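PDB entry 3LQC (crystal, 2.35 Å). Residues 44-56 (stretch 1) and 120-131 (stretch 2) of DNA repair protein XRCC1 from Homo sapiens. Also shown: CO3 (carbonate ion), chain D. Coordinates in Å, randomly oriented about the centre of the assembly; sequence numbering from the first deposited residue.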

# COMPACT_ATOMS: atom_id res chain seq x y z
N SER A 44 -6.19 20.73 -8.14
CA SER A 44 -7.48 20.59 -7.48
C SER A 44 -8.49 21.59 -8.02
O SER A 44 -8.11 22.62 -8.58
CB SER A 44 -7.34 20.81 -5.99
OG SER A 44 -6.83 22.11 -5.76
N VAL A 45 -9.77 21.28 -7.86
CA VAL A 45 -10.81 22.28 -8.02
C VAL A 45 -11.51 22.41 -6.68
O VAL A 45 -11.63 21.44 -5.93
CB VAL A 45 -11.85 21.90 -9.10
CG1 VAL A 45 -11.21 21.84 -10.48
CG2 VAL A 45 -12.50 20.59 -8.76
N VAL A 46 -11.95 23.62 -6.36
CA VAL A 46 -12.74 23.83 -5.16
C VAL A 46 -14.12 24.34 -5.53
O VAL A 46 -14.25 25.31 -6.27
CB VAL A 46 -12.06 24.81 -4.19
CG1 VAL A 46 -13.06 25.26 -3.12
CG2 VAL A 46 -10.84 24.17 -3.56
N LEU A 47 -15.13 23.64 -5.04
CA LEU A 47 -16.51 24.06 -5.21
C LEU A 47 -16.94 24.82 -3.98
O LEU A 47 -16.96 24.27 -2.87
CB LEU A 47 -17.44 22.85 -5.40
CG LEU A 47 -17.14 21.78 -6.45
CD1 LEU A 47 -18.22 20.71 -6.38
CD2 LEU A 47 -17.04 22.37 -7.85
N GLN A 48 -17.24 26.09 -4.17
CA GLN A 48 -17.79 26.93 -3.12
C GLN A 48 -19.31 26.88 -3.20
O GLN A 48 -19.93 27.47 -4.08
CB GLN A 48 -17.33 28.37 -3.32
CG GLN A 48 -15.85 28.56 -3.09
CD GLN A 48 -15.43 30.00 -3.24
OE1 GLN A 48 -15.99 30.74 -4.06
NE2 GLN A 48 -14.45 30.42 -2.45
N LEU A 49 -19.91 26.15 -2.27
CA LEU A 49 -21.34 25.95 -2.28
C LEU A 49 -22.06 27.10 -1.58
O LEU A 49 -21.58 27.61 -0.57
CB LEU A 49 -21.69 24.63 -1.59
CG LEU A 49 -20.92 23.43 -2.11
CD1 LEU A 49 -21.38 22.18 -1.37
CD2 LEU A 49 -21.12 23.28 -3.59
N GLU A 50 -23.19 27.51 -2.14
CA GLU A 50 -23.99 28.57 -1.54
C GLU A 50 -24.71 28.02 -0.31
O GLU A 50 -24.78 28.67 0.73
CB GLU A 50 -25.00 29.12 -2.55
CG GLU A 50 -25.51 30.51 -2.21
CD GLU A 50 -26.69 30.93 -3.08
OE1 GLU A 50 -26.91 30.33 -4.15
OE2 GLU A 50 -27.40 31.88 -2.67
N LYS A 51 -25.24 26.81 -0.44
CA LYS A 51 -25.88 26.16 0.69
C LYS A 51 -25.04 24.96 1.11
O LYS A 51 -24.70 24.11 0.28
CB LYS A 51 -27.31 25.74 0.34
N GLU A 52 -24.69 24.90 2.39
CA GLU A 52 -23.93 23.77 2.90
C GLU A 52 -24.76 22.53 2.66
O GLU A 52 -25.98 22.56 2.81
CB GLU A 52 -23.63 23.94 4.39
CG GLU A 52 -24.87 23.91 5.27
CD GLU A 52 -24.53 23.81 6.74
OE1 GLU A 52 -25.44 23.50 7.54
OE2 GLU A 52 -23.34 24.03 7.09
N GLU A 53 -24.12 21.44 2.25
CA GLU A 53 -24.84 20.21 1.99
C GLU A 53 -24.18 19.00 2.67
O GLU A 53 -22.99 19.04 3.00
CB GLU A 53 -25.04 19.99 0.49
CG GLU A 53 -23.76 19.92 -0.31
CD GLU A 53 -23.99 19.78 -1.82
OE1 GLU A 53 -24.68 20.64 -2.41
OE2 GLU A 53 -23.44 18.83 -2.41
N GLN A 54 -24.96 17.96 2.91
CA GLN A 54 -24.44 16.72 3.47
C GLN A 54 -24.24 15.72 2.35
O GLN A 54 -25.15 15.48 1.55
CB GLN A 54 -25.41 16.16 4.51
CG GLN A 54 -24.90 14.91 5.23
CD GLN A 54 -25.88 14.40 6.29
OE1 GLN A 54 -27.07 14.28 6.04
NE2 GLN A 54 -25.35 14.10 7.47
N ILE A 55 -23.05 15.15 2.27
CA ILE A 55 -22.72 14.27 1.16
C ILE A 55 -22.83 12.81 1.54
O ILE A 55 -22.01 12.29 2.30
CB ILE A 55 -21.35 14.60 0.57
CG1 ILE A 55 -21.39 16.01 -0.03
CG2 ILE A 55 -20.97 13.58 -0.48
CD1 ILE A 55 -20.06 16.53 -0.48
N HIS A 56 -23.86 12.15 1.01
CA HIS A 56 -24.15 10.76 1.30
C HIS A 56 -23.08 9.84 0.73
O HIS A 56 -22.48 9.02 1.44
CB HIS A 56 -25.53 10.40 0.73
CG HIS A 56 -25.87 8.95 0.83
ND1 HIS A 56 -25.79 8.09 -0.25
CD2 HIS A 56 -26.30 8.20 1.88
CE1 HIS A 56 -26.15 6.88 0.13
NE2 HIS A 56 -26.47 6.92 1.41
N ALA A 120 -16.75 12.76 8.78
CA ALA A 120 -16.87 13.84 7.82
C ALA A 120 -18.17 13.75 7.03
O ALA A 120 -18.83 14.76 6.78
CB ALA A 120 -15.68 13.84 6.86
N ALA A 121 -18.54 12.55 6.62
CA ALA A 121 -19.75 12.38 5.83
C ALA A 121 -20.99 12.72 6.65
O ALA A 121 -22.07 12.95 6.11
CB ALA A 121 -19.84 10.97 5.29
N GLU A 122 -20.82 12.77 7.97
CA GLU A 122 -21.93 13.02 8.88
C GLU A 122 -22.24 14.51 8.94
O GLU A 122 -23.36 14.90 9.27
CB GLU A 122 -21.58 12.51 10.29
CG GLU A 122 -22.71 11.75 10.97
CD GLU A 122 -22.57 10.24 10.85
OE1 GLU A 122 -23.46 9.59 10.24
OE2 GLU A 122 -21.56 9.70 11.36
N LYS A 123 -21.26 15.34 8.61
CA LYS A 123 -21.42 16.78 8.74
C LYS A 123 -21.87 17.44 7.45
O LYS A 123 -22.06 16.77 6.43
CB LYS A 123 -20.13 17.41 9.23
CG LYS A 123 -19.74 16.97 10.63
CD LYS A 123 -18.62 17.86 11.16
CE LYS A 123 -18.36 17.60 12.63
NZ LYS A 123 -17.77 18.80 13.28
N ARG A 124 -22.07 18.75 7.50
CA ARG A 124 -22.44 19.51 6.32
C ARG A 124 -21.33 20.48 5.97
O ARG A 124 -20.58 20.93 6.85
CB ARG A 124 -23.75 20.27 6.54
CG ARG A 124 -24.90 19.37 6.96
CD ARG A 124 -26.17 20.15 7.25
NE ARG A 124 -27.28 19.24 7.49
CZ ARG A 124 -28.08 18.78 6.53
NH1 ARG A 124 -27.90 19.15 5.27
NH2 ARG A 124 -29.07 17.95 6.84
N TRP A 125 -21.20 20.79 4.69
CA TRP A 125 -20.03 21.49 4.20
C TRP A 125 -20.42 22.41 3.07
O TRP A 125 -21.33 22.10 2.30
CB TRP A 125 -19.01 20.47 3.70
CG TRP A 125 -18.72 19.38 4.69
CD1 TRP A 125 -19.27 18.13 4.73
CD2 TRP A 125 -17.82 19.46 5.81
NE1 TRP A 125 -18.75 17.42 5.78
CE2 TRP A 125 -17.87 18.21 6.46
CE3 TRP A 125 -16.99 20.46 6.31
CZ2 TRP A 125 -17.10 17.95 7.59
CZ3 TRP A 125 -16.22 20.20 7.43
CH2 TRP A 125 -16.29 18.94 8.06
N ASP A 126 -19.74 23.54 2.94
CA ASP A 126 -19.96 24.41 1.79
C ASP A 126 -18.68 24.61 0.98
O ASP A 126 -18.63 25.45 0.08
CB ASP A 126 -20.59 25.75 2.20
CG ASP A 126 -19.68 26.58 3.07
OD1 ASP A 126 -18.61 26.09 3.49
OD2 ASP A 126 -20.04 27.74 3.34
N ARG A 127 -17.66 23.84 1.32
CA ARG A 127 -16.45 23.76 0.50
C ARG A 127 -16.14 22.31 0.14
O ARG A 127 -16.02 21.45 1.02
CB ARG A 127 -15.26 24.39 1.22
CG ARG A 127 -15.45 25.87 1.52
CD ARG A 127 -15.49 26.69 0.24
NE ARG A 127 -15.65 28.12 0.54
CZ ARG A 127 -16.82 28.75 0.57
NH1 ARG A 127 -17.94 28.09 0.31
NH2 ARG A 127 -16.87 30.04 0.85
N VAL A 128 -16.04 22.04 -1.15
CA VAL A 128 -15.66 20.72 -1.63
C VAL A 128 -14.39 20.83 -2.49
O VAL A 128 -14.38 21.48 -3.54
CB VAL A 128 -16.79 20.05 -2.44
CG1 VAL A 128 -16.49 18.58 -2.63
CG2 VAL A 128 -18.13 20.22 -1.73
N LYS A 129 -13.33 20.18 -2.03
CA LYS A 129 -12.07 20.20 -2.75
C LYS A 129 -11.79 18.82 -3.33
O LYS A 129 -11.71 17.83 -2.59
CB LYS A 129 -10.93 20.62 -1.81
CG LYS A 129 -9.56 20.59 -2.44
CD LYS A 129 -8.49 21.03 -1.46
CE LYS A 129 -8.65 22.49 -1.08
NZ LYS A 129 -7.41 23.02 -0.45
N ILE A 130 -11.67 18.76 -4.65
CA ILE A 130 -11.34 17.50 -5.32
C ILE A 130 -9.89 17.57 -5.82
O ILE A 130 -9.55 18.43 -6.63
CB ILE A 130 -12.29 17.22 -6.50
CG1 ILE A 130 -13.73 17.10 -6.00
CG2 ILE A 130 -11.88 15.96 -7.22
CD1 ILE A 130 -14.47 18.42 -5.93
N VAL A 131 -9.04 16.68 -5.33
CA VAL A 131 -7.62 16.72 -5.69
C VAL A 131 -7.26 15.57 -6.62
O VAL A 131 -7.46 14.41 -6.29
CB VAL A 131 -6.71 16.68 -4.45
CG1 VAL A 131 -5.27 16.97 -4.84
CG2 VAL A 131 -7.19 17.69 -3.42
C CO3 D . -4.91 22.36 -2.54
O1 CO3 D . -5.90 22.63 -3.34
O2 CO3 D . -4.88 22.89 -1.35
O HOH W 1 -20.18 30.03 0.15
O HOH W 2 -21.02 15.29 4.30

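Parts of the two stretches pair as antiparallel strands, and the three residues that cover the most surface, Val128, Arg124 and Gln54, show what holds them together. Val128 sits opposite Leu47 in a hydrogen-bonded pair: Leu47 N donates to Val128 O (2.7 Å) and Val128 N to Leu47 O (3.0 Å). Its compact, branched side chain lies on the same face as those of Val45, Leu47 and Ile130. There Val128 CB meets Leu47 CB at 4.1 Å, while Val128 CG2 touches Leu49 CD1 (3.8 Å) and Ile55 CD1 (4.3 Å). Such aliphatic groups suit a buried place, since these side chains carry no polar atom that would need a partner.

Beyond the corner at Asp126, pairing resumes between Glu53 and Trp125, with Glu53 N to Trp125 O at 2.9 Å and Trp125 N to Glu53 O at 3.0 Å. Here long polar side chains do much of the covering. Arg124 points toward stretch 1 and lays one face of its guanidinium over Gln54 CB, with Arg124 CD 3.4 Å from Glu52 OE1; both its aliphatic chain and its guanidinium lie against stretch 1, and the charge suits the exposed site. Gln54, extended through chi1 and chi2, reaches across so that its NE2 donates to Glu122 O (2.8 Å). Nearby, a water accepts from Ile55 N (2.9 Å) and lies 2.8 Å from Lys123 O and 3.1 Å from Ala121 O.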